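Side-chain contacts in NifU like protein IscU (PDB 1SU0), which probably serves as a scaffold on which iron-sulfur clusters are assembled before being handed to other proteins, and binds a zinc ion that probably replaces a cluster: residues T69-M74 with E113-V118; A89-F94 with A134-I139; E96-Q101 with C127-W132. All blocks are in the same frame, centred on the assembly; numbering follows the deposited sequence.

Interaction 1 (T69-M74 with E113-V118)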
loop_
_atom_site.group_PDB
_atom_site.type_symbol
_atom_site.label_atom_id
_atom_site.label_comp_id
_atom_site.label_asym_id
_atom_site.label_seq_id
_atom_site.Cartn_x
_atom_site.Cartn_y
_atom_site.Cartn_z
ATOM N N THR A 69 -7.591 1.757 -3.096
ATOM C CA THR A 69 -7.664 0.305 -3.092
ATOM C C THR A 69 -6.486 -0.289 -3.841
ATOM O O THR A 69 -5.806 -1.194 -3.336
ATOM C CB THR A 69 -8.971 -0.147 -3.793
ATOM O OG1 THR A 69 -10.094 0.388 -3.086
ATOM C CG2 THR A 69 -9.165 -1.656 -3.707
ATOM N N ALA A 70 -6.272 0.208 -5.062
ATOM C CA ALA A 70 -5.122 -0.198 -5.843
ATOM C C ALA A 70 -3.874 -0.119 -4.966
ATOM O O ALA A 70 -3.169 -1.079 -4.822
ATOM C CB ALA A 70 -4.968 0.659 -7.077
ATOM N N SER A 71 -3.653 1.024 -4.339
ATOM C CA SER A 71 -2.425 1.281 -3.575
ATOM C C SER A 71 -2.279 0.345 -2.373
ATOM O O SER A 71 -1.181 -0.080 -2.059
ATOM C CB SER A 71 -2.414 2.722 -3.099
ATOM O OG SER A 71 -1.152 3.042 -2.581
ATOM N N SER A 72 -3.397 -0.016 -1.729
ATOM C CA SER A 72 -3.342 -0.974 -0.648
ATOM C C SER A 72 -2.924 -2.329 -1.166
ATOM O O SER A 72 -2.052 -2.999 -0.596
ATOM C CB SER A 72 -4.696 -1.061 0.039
ATOM O OG SER A 72 -5.058 0.219 0.522
ATOM N N SER A 73 -3.525 -2.726 -2.275
ATOM C CA SER A 73 -3.273 -4.033 -2.837
ATOM C C SER A 73 -1.804 -4.138 -3.232
ATOM O O SER A 73 -1.114 -5.094 -2.887
ATOM C CB SER A 73 -4.227 -4.255 -4.008
ATOM O OG SER A 73 -3.868 -5.383 -4.749
ATOM N N MET A 74 -1.311 -3.128 -3.922
ATOM C CA MET A 74 0.089 -3.106 -4.352
ATOM C C MET A 74 1.083 -3.031 -3.168
ATOM O O MET A 74 2.155 -3.635 -3.186
ATOM C CB MET A 74 0.298 -1.926 -5.290
ATOM C CG MET A 74 -0.480 -2.006 -6.605
ATOM S SD MET A 74 -0.653 -0.202 -7.423
ATOM C CE MET A 74 -1.002 -0.685 -9.320
ATOM N N GLU A 113 4.760 1.067 -8.257
ATOM C CA GLU A 113 5.515 2.065 -8.977
ATOM C C GLU A 113 4.652 2.806 -9.998
ATOM O O GLU A 113 4.974 3.926 -10.394
ATOM C CB GLU A 113 6.706 1.405 -9.654
ATOM C CG GLU A 113 7.714 2.394 -10.144
ATOM C CD GLU A 113 8.854 1.751 -10.926
ATOM O OE1 GLU A 113 9.709 2.539 -11.385
ATOM O OE2 GLU A 113 8.882 0.491 -11.107
ATOM N N LEU A 114 3.554 2.171 -10.399
ATOM C CA LEU A 114 2.586 2.738 -11.321
ATOM C C LEU A 114 1.827 3.910 -10.774
ATOM O O LEU A 114 1.138 4.589 -11.528
ATOM C CB LEU A 114 1.582 1.656 -11.747
ATOM C CG LEU A 114 2.177 0.498 -12.573
ATOM C CD1 LEU A 114 1.074 -0.394 -13.085
ATOM C CD2 LEU A 114 3.043 0.981 -13.726
ATOM N N LEU A 115 1.918 4.133 -9.469
ATOM C CA LEU A 115 1.235 5.244 -8.842
ATOM C C LEU A 115 2.114 6.465 -8.710
ATOM O O LEU A 115 1.741 7.411 -8.034
ATOM C CB LEU A 115 0.682 4.844 -7.460
ATOM C CG LEU A 115 -0.346 3.716 -7.445
ATOM C CD1 LEU A 115 -0.893 3.614 -6.036
ATOM C CD2 LEU A 115 -1.465 3.942 -8.470
ATOM N N ALA A 116 3.256 6.476 -9.375
ATOM C CA ALA A 116 4.059 7.685 -9.464
ATOM C C ALA A 116 3.222 8.900 -9.912
ATOM O O ALA A 116 3.464 10.029 -9.485
ATOM C CB ALA A 116 5.218 7.479 -10.398
ATOM N N GLY A 117 2.216 8.666 -10.746
ATOM C CA GLY A 117 1.406 9.738 -11.270
ATOM C C GLY A 117 0.532 10.481 -10.274
ATOM O O GLY A 117 -0.044 11.503 -10.619
ATOM N N VAL A 118 0.418 9.989 -9.045
ATOM C CA VAL A 118 -0.482 10.629 -8.083
ATOM C C VAL A 118 0.159 11.875 -7.473
ATOM O O VAL A 118 -0.543 12.694 -6.868
ATOM C CB VAL A 118 -0.997 9.683 -6.957
ATOM C CG1 VAL A 118 -1.388 8.301 -7.508
ATOM C CG2 VAL A 118 -0.022 9.567 -5.880
#
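Leu-115 packs against Ser-71 and Met-74 of helix 66-79. Its CD1 methyl and its branch carbon CG meet different residues. The CD1 methyl presses on Ser-71, with CD1 to CB of Ser-71 at 3.4 Å. This is tighter than usual for two carbons. The same methyl lies 3.5 Å from the Ser-71 OG, a plain packing contact. The branch carbon meets the thioether: Leu-115 CG is 3.9 Å from SD of Met-74. The two side chains cross obliquely there. The Met-74 side chain leaves the helix with CG beside the backbone N (chi1 -64°) and then runs extended. This carries SD past Leu-115 and delivers CE to Leu-114, where it lies 4.2 Å from CB. Met-74 thus touches both leucines, while Ser-71 meets Leu-115 alone. No hydrogen bond crosses the contact. The polar end of Ser-71 is used otherwise: OG, anti to the backbone N (chi1 -169°), bonds to the carbonyl O of Ser-128. Phe-94 adds to the apolar surround by touching both Ser-71 and Leu-115. On another flank, His-17 and Val-14 of helix 8-19 pack on Met-74. The largely buried contact joins the 113-118 segment, after helix 84-97, to helix 66-79. It belongs to the helical core of the NifU-like fold, with the side chain of Ser-71 about 9 Å from the zinc ion.

Interaction 2 (A89-F94 with A134-I139)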
loop_
_atom_site.group_PDB
_atom_site.type_symbol
_atom_site.label_atom_id
_atom_site.label_comp_id
_atom_site.label_asym_id
_atom_site.label_seq_id
_atom_site.Cartn_x
_atom_site.Cartn_y
_atom_site.Cartn_z
ATOM N N ALA A 89 11.310 1.444 4.905
ATOM C CA ALA A 89 12.094 2.154 3.906
ATOM C C ALA A 89 11.293 2.292 2.611
ATOM O O ALA A 89 11.319 3.336 1.982
ATOM C CB ALA A 89 13.406 1.433 3.657
ATOM N N LEU A 90 10.580 1.240 2.235
ATOM C CA LEU A 90 9.745 1.252 1.051
ATOM C C LEU A 90 8.627 2.284 1.184
ATOM O O LEU A 90 8.335 3.024 0.251
ATOM C CB LEU A 90 9.141 -0.126 0.833
ATOM C CG LEU A 90 10.134 -1.191 0.407
ATOM C CD1 LEU A 90 9.402 -2.486 0.310
ATOM C CD2 LEU A 90 10.744 -0.856 -0.941
ATOM N N ALA A 91 8.048 2.340 2.377
ATOM C CA ALA A 91 7.027 3.301 2.713
ATOM C C ALA A 91 7.547 4.698 2.490
ATOM O O ALA A 91 6.886 5.527 1.877
ATOM C CB ALA A 91 6.587 3.107 4.161
ATOM N N ASP A 92 8.751 4.952 2.967
ATOM C CA ASP A 92 9.390 6.225 2.729
ATOM C C ASP A 92 9.594 6.462 1.240
ATOM O O ASP A 92 9.360 7.556 0.770
ATOM C CB ASP A 92 10.725 6.304 3.499
ATOM C CG ASP A 92 10.522 6.582 4.999
ATOM O OD1 ASP A 92 11.541 6.852 5.657
ATOM O OD2 ASP A 92 9.414 6.569 5.616
ATOM N N ILE A 93 10.011 5.430 0.507
ATOM C CA ILE A 93 10.223 5.525 -0.942
ATOM C C ILE A 93 8.939 5.864 -1.690
ATOM O O ILE A 93 8.930 6.691 -2.598
ATOM C CB ILE A 93 10.852 4.213 -1.516
ATOM C CG1 ILE A 93 12.342 4.116 -1.133
ATOM C CG2 ILE A 93 10.744 4.150 -3.035
ATOM C CD1 ILE A 93 12.886 2.683 -1.130
ATOM N N PHE A 94 7.860 5.225 -1.296
ATOM C CA PHE A 94 6.577 5.442 -1.927
ATOM C C PHE A 94 6.075 6.869 -1.681
ATOM O O PHE A 94 5.739 7.618 -2.598
ATOM C CB PHE A 94 5.561 4.454 -1.368
ATOM C CG PHE A 94 4.229 4.558 -2.032
ATOM C CD1 PHE A 94 3.939 3.782 -3.127
ATOM C CD2 PHE A 94 3.294 5.471 -1.593
ATOM C CE1 PHE A 94 2.733 3.900 -3.758
ATOM C CE2 PHE A 94 2.103 5.591 -2.211
ATOM C CZ PHE A 94 1.813 4.809 -3.294
ATOM N N ALA A 134 -0.858 2.412 7.476
ATOM C CA ALA A 134 -1.446 1.353 8.301
ATOM C C ALA A 134 -0.401 0.267 8.493
ATOM O O ALA A 134 -0.432 -0.472 9.475
ATOM C CB ALA A 134 -2.715 0.780 7.666
ATOM N N LEU A 135 0.523 0.181 7.547
ATOM C CA LEU A 135 1.647 -0.714 7.674
ATOM C C LEU A 135 2.602 -0.173 8.721
ATOM O O LEU A 135 2.999 -0.907 9.617
ATOM C CB LEU A 135 2.372 -0.876 6.335
ATOM C CG LEU A 135 3.566 -1.823 6.365
ATOM C CD1 LEU A 135 3.170 -3.162 6.942
ATOM C CD2 LEU A 135 4.115 -2.003 4.970
ATOM N N LYS A 136 2.976 1.102 8.606
ATOM C CA LYS A 136 3.900 1.728 9.562
ATOM C C LYS A 136 3.460 1.456 11.005
ATOM O O LYS A 136 4.271 1.116 11.873
ATOM C CB LYS A 136 3.962 3.236 9.333
ATOM C CG LYS A 136 4.769 3.676 8.095
ATOM C CD LYS A 136 5.086 5.153 8.251
ATOM C CE LYS A 136 5.582 5.806 6.998
ATOM N NZ LYS A 136 5.411 7.284 7.175
ATOM N N GLU A 137 2.155 1.581 11.237
ATOM C CA GLU A 137 1.590 1.369 12.557
ATOM C C GLU A 137 1.675 -0.098 12.969
ATOM O O GLU A 137 2.018 -0.404 14.125
ATOM C CB GLU A 137 0.141 1.843 12.603
ATOM C CG GLU A 137 -0.024 3.284 13.072
ATOM C CD GLU A 137 0.217 4.290 11.955
ATOM O OE1 GLU A 137 1.272 4.200 11.265
ATOM O OE2 GLU A 137 -0.667 5.170 11.779
ATOM N N ALA A 138 1.361 -0.993 12.030
ATOM C CA ALA A 138 1.394 -2.441 12.280
ATOM C C ALA A 138 2.776 -2.950 12.716
ATOM O O ALA A 138 2.909 -3.727 13.661
ATOM C CB ALA A 138 0.917 -3.201 11.061
ATOM N N ILE A 139 3.798 -2.504 12.013
ATOM C CA ILE A 139 5.173 -2.889 12.298
ATOM C C ILE A 139 5.560 -2.388 13.686
ATOM O O ILE A 139 6.030 -3.153 14.558
ATOM C CB ILE A 139 6.066 -2.279 11.221
ATOM C CG1 ILE A 139 5.930 -3.095 9.934
ATOM C CG2 ILE A 139 7.491 -2.205 11.678
ATOM C CD1 ILE A 139 6.512 -2.434 8.725
#
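Lys-136 lays its aliphatic chain across the gap to helix 84-97 and meets Ala-91 and Asp-92. The CE carbon makes the nearest approach to both. It stands 4.0 Å from CB of Ala-91, a simple apolar contact. It also stands 4.1 Å from OD2 of Asp-92. The chain is a zigzag, so CG turns to the same methyl, with Lys-136 CG 4.4 Å from Ala-91 CB, while CD arches off. The Asp-92 and Lys-136 side chains cross at about a right angle. Their charged atoms do not pair: NZ of Lys-136 is 4.4 Å from OD2 of Asp-92, beyond a salt bridge. The opposite charges may still attract weakly across the surface. OD2 is the carboxylate oxygen turned to the lysine, and OD1 is the more distant one.

Torsions explain how the lysine gets there. Its CG lies beside the backbone N (chi1 -75°), and the chain runs extended to NZ. A side chain that does not start out facing its neighbour is thereby carried over to it. The backbones come closest at the same pair, with CA of Ala-91 and CA of Lys-136 7.7 Å apart. The CB of Ala-91 points toward the other helix and is buried, whereas Asp-92 lies at the solvent-exposed margin.

Further in, larger groups also meet between the helices. Phe-94 stacks on Trp-132, and Leu-135 and Ile-139 pack on Ala-87. On its other side helix 122-139 rests on the antiparallel sheet, with Ala-134 on Leu-35 and Ile-44 and Ala-138 on Val-33 and Val-48. The contact therefore forms the outer margin where helix 84-97 lies against a helix that itself covers strands 33-36 and 43-50.

Interaction 3 (E96-Q101 with C127-W132). With ZN (zinc ion), chain B.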
loop_
_atom_site.group_PDB
_atom_site.type_symbol
_atom_site.label_atom_id
_atom_site.label_comp_id
_atom_site.label_asym_id
_atom_site.label_seq_id
_atom_site.Cartn_x
_atom_site.Cartn_y
_atom_site.Cartn_z
ATOM N N GLU A 96 7.720 9.441 -0.879
ATOM C CA GLU A 96 8.526 10.421 -1.607
ATOM C C GLU A 96 8.257 10.431 -3.086
ATOM O O GLU A 96 8.393 11.459 -3.731
ATOM C CB GLU A 96 10.007 10.113 -1.471
ATOM C CG GLU A 96 10.638 10.501 -0.164
ATOM C CD GLU A 96 11.952 9.788 0.016
ATOM O OE1 GLU A 96 12.332 9.626 1.194
ATOM O OE2 GLU A 96 12.590 9.378 -1.011
ATOM N N MET A 97 7.954 9.271 -3.641
ATOM C CA MET A 97 7.613 9.175 -5.049
ATOM C C MET A 97 6.312 9.955 -5.374
ATOM O O MET A 97 6.221 10.657 -6.377
ATOM C CB MET A 97 7.458 7.713 -5.444
ATOM C CG MET A 97 7.004 7.502 -6.887
ATOM S SD MET A 97 6.556 5.640 -7.248
ATOM C CE MET A 97 4.837 5.451 -6.333
ATOM N N VAL A 98 5.317 9.816 -4.513
ATOM C CA VAL A 98 4.036 10.518 -4.708
ATOM C C VAL A 98 4.145 11.993 -4.294
ATOM O O VAL A 98 3.140 12.673 -4.157
ATOM C CB VAL A 98 2.849 9.822 -3.979
ATOM C CG1 VAL A 98 2.655 8.395 -4.516
ATOM C CG2 VAL A 98 3.048 9.815 -2.462
ATOM N N GLN A 99 5.359 12.503 -4.104
ATOM C CA GLN A 99 5.534 13.951 -3.987
ATOM C C GLN A 99 6.471 14.449 -5.053
ATOM O O GLN A 99 7.051 15.521 -4.915
ATOM C CB GLN A 99 6.012 14.326 -2.596
ATOM C CG GLN A 99 5.265 13.543 -1.550
ATOM C CD GLN A 99 5.586 13.938 -0.140
ATOM O OE1 GLN A 99 6.763 14.074 0.234
ATOM N NE2 GLN A 99 4.542 14.103 0.665
ATOM N N GLY A 100 6.589 13.669 -6.126
ATOM C CA GLY A 100 7.298 14.074 -7.327
ATOM C C GLY A 100 8.804 13.853 -7.334
ATOM O O GLY A 100 9.478 14.371 -8.219
ATOM N N GLN A 101 9.320 13.086 -6.368
ATOM C CA GLN A 101 10.752 12.761 -6.305
ATOM C C GLN A 101 11.147 11.618 -7.241
ATOM O O GLN A 101 10.445 10.608 -7.362
ATOM C CB GLN A 101 11.193 12.426 -4.872
ATOM C CG GLN A 101 10.966 13.577 -3.866
ATOM C CD GLN A 101 11.730 13.415 -2.537
ATOM O OE1 GLN A 101 11.465 14.155 -1.581
ATOM N NE2 GLN A 101 12.673 12.455 -2.478
ATOM N N CYS A 127 -4.840 9.311 -0.481
ATOM C CA CYS A 127 -5.529 8.093 -0.923
ATOM C C CYS A 127 -4.487 6.952 -1.051
ATOM O O CYS A 127 -4.638 5.845 -0.514
ATOM C CB CYS A 127 -6.254 8.325 -2.263
ATOM S SG CYS A 127 -7.542 9.640 -2.246
ATOM N N SER A 128 -3.395 7.273 -1.722
ATOM C CA SER A 128 -2.343 6.315 -2.001
ATOM C C SER A 128 -1.496 5.912 -0.768
ATOM O O SER A 128 -1.094 4.770 -0.639
ATOM C CB SER A 128 -1.472 6.893 -3.098
ATOM O OG SER A 128 -0.759 8.012 -2.617
ATOM N N THR A 129 -1.278 6.821 0.170
ATOM C CA THR A 129 -0.409 6.518 1.317
ATOM C C THR A 129 -1.107 5.786 2.461
ATOM O O THR A 129 -0.437 5.181 3.287
ATOM C CB THR A 129 0.253 7.770 1.851
ATOM O OG1 THR A 129 -0.751 8.692 2.258
ATOM C CG2 THR A 129 1.041 8.494 0.758
ATOM N N LEU A 130 -2.431 5.803 2.489
ATOM C CA LEU A 130 -3.191 5.210 3.586
ATOM C C LEU A 130 -2.718 3.818 3.984
ATOM O O LEU A 130 -2.463 3.545 5.157
ATOM C CB LEU A 130 -4.695 5.177 3.238
ATOM C CG LEU A 130 -5.704 4.630 4.277
ATOM C CD1 LEU A 130 -5.473 5.106 5.683
ATOM C CD2 LEU A 130 -7.114 4.999 3.857
ATOM N N ALA A 131 -2.602 2.932 3.011
ATOM C CA ALA A 131 -2.172 1.561 3.276
ATOM C C ALA A 131 -0.766 1.532 3.873
ATOM O O ALA A 131 -0.492 0.802 4.841
ATOM C CB ALA A 131 -2.203 0.770 2.031
ATOM N N TRP A 132 0.114 2.338 3.295
ATOM C CA TRP A 132 1.483 2.387 3.757
ATOM C C TRP A 132 1.560 2.790 5.223
ATOM O O TRP A 132 2.338 2.224 5.966
ATOM C CB TRP A 132 2.301 3.322 2.867
ATOM C CG TRP A 132 2.475 2.757 1.515
ATOM C CD1 TRP A 132 1.717 3.030 0.409
ATOM C CD2 TRP A 132 3.424 1.765 1.121
ATOM N NE1 TRP A 132 2.148 2.275 -0.648
ATOM C CE2 TRP A 132 3.210 1.504 -0.248
ATOM C CE3 TRP A 132 4.451 1.074 1.785
ATOM C CZ2 TRP A 132 3.976 0.584 -0.964
ATOM C CZ3 TRP A 132 5.207 0.149 1.073
ATOM C CH2 TRP A 132 4.971 -0.078 -0.283
HETATM ZN ZN ZN B . -9.339 8.326 -1.980
#
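The backbones draw nearest at Val-98 and Ser-128, with CA atoms 8.1 Å apart, just where helix 84-97 ends in a Schellman motif: Gln-101 N bonds to Glu-96 O, Gly-100 N to Met-97 O, and Gly-100 is the C-prime residue with positive phi (85°). Within this turn, the CB of Val-98 points toward helix 122-139. The two methyls split between neighbouring residues. CG1 faces the hydroxyl of Ser-128, 3.9 Å from OG. CG2 meets the methyl of Thr-129, 4.0 Å from CG2. Both are van der Waals contacts. Ser-128 keeps its OG folded back along its own helix (chi1 68°), where it bonds to Ile-125 O. Thr-129 OG1 is turned likewise and makes a weak bond to the same carbonyl, which leaves its CG2 to meet the valine. Val-118 closes in on both Val-98 and Ser-128. Next to Ser-128, Cys-127 takes no part in the packing. Its SG binds the zinc ion at 2.2 Å; Asp-42 and Cys-65 bind it too, and Cys-40 is the fourth residue of the site. Thus a Schellman helix end packs by one valine on the helix that supplies a ligand of the zinc site, the probable stand-in for an iron-sulfur centre.

Overall arrangement
Interactions 1 and 3 lie closest, with centres 8 Å apart. The hydrogen bond from Ser-71 OG to Ser-128 O, 2.6 Å long, joins them, and Val-118 of interaction 1 touches Val-98 of interaction 3. Interactions 2 and 3 both join helix 84-97 to helix 122-139, with centres 10 Å apart. The centres of interactions 1 and 2 are 14 Å apart. One residue, Phe-94 of segment 89-94, nevertheless touches members of both other contacts. Interaction 3 holds the zinc ligand Cys-127, and the side chain of Ser-71 in interaction 1 is about 7 Å from that of Cys-127. Interaction 2 lies away from the metal site.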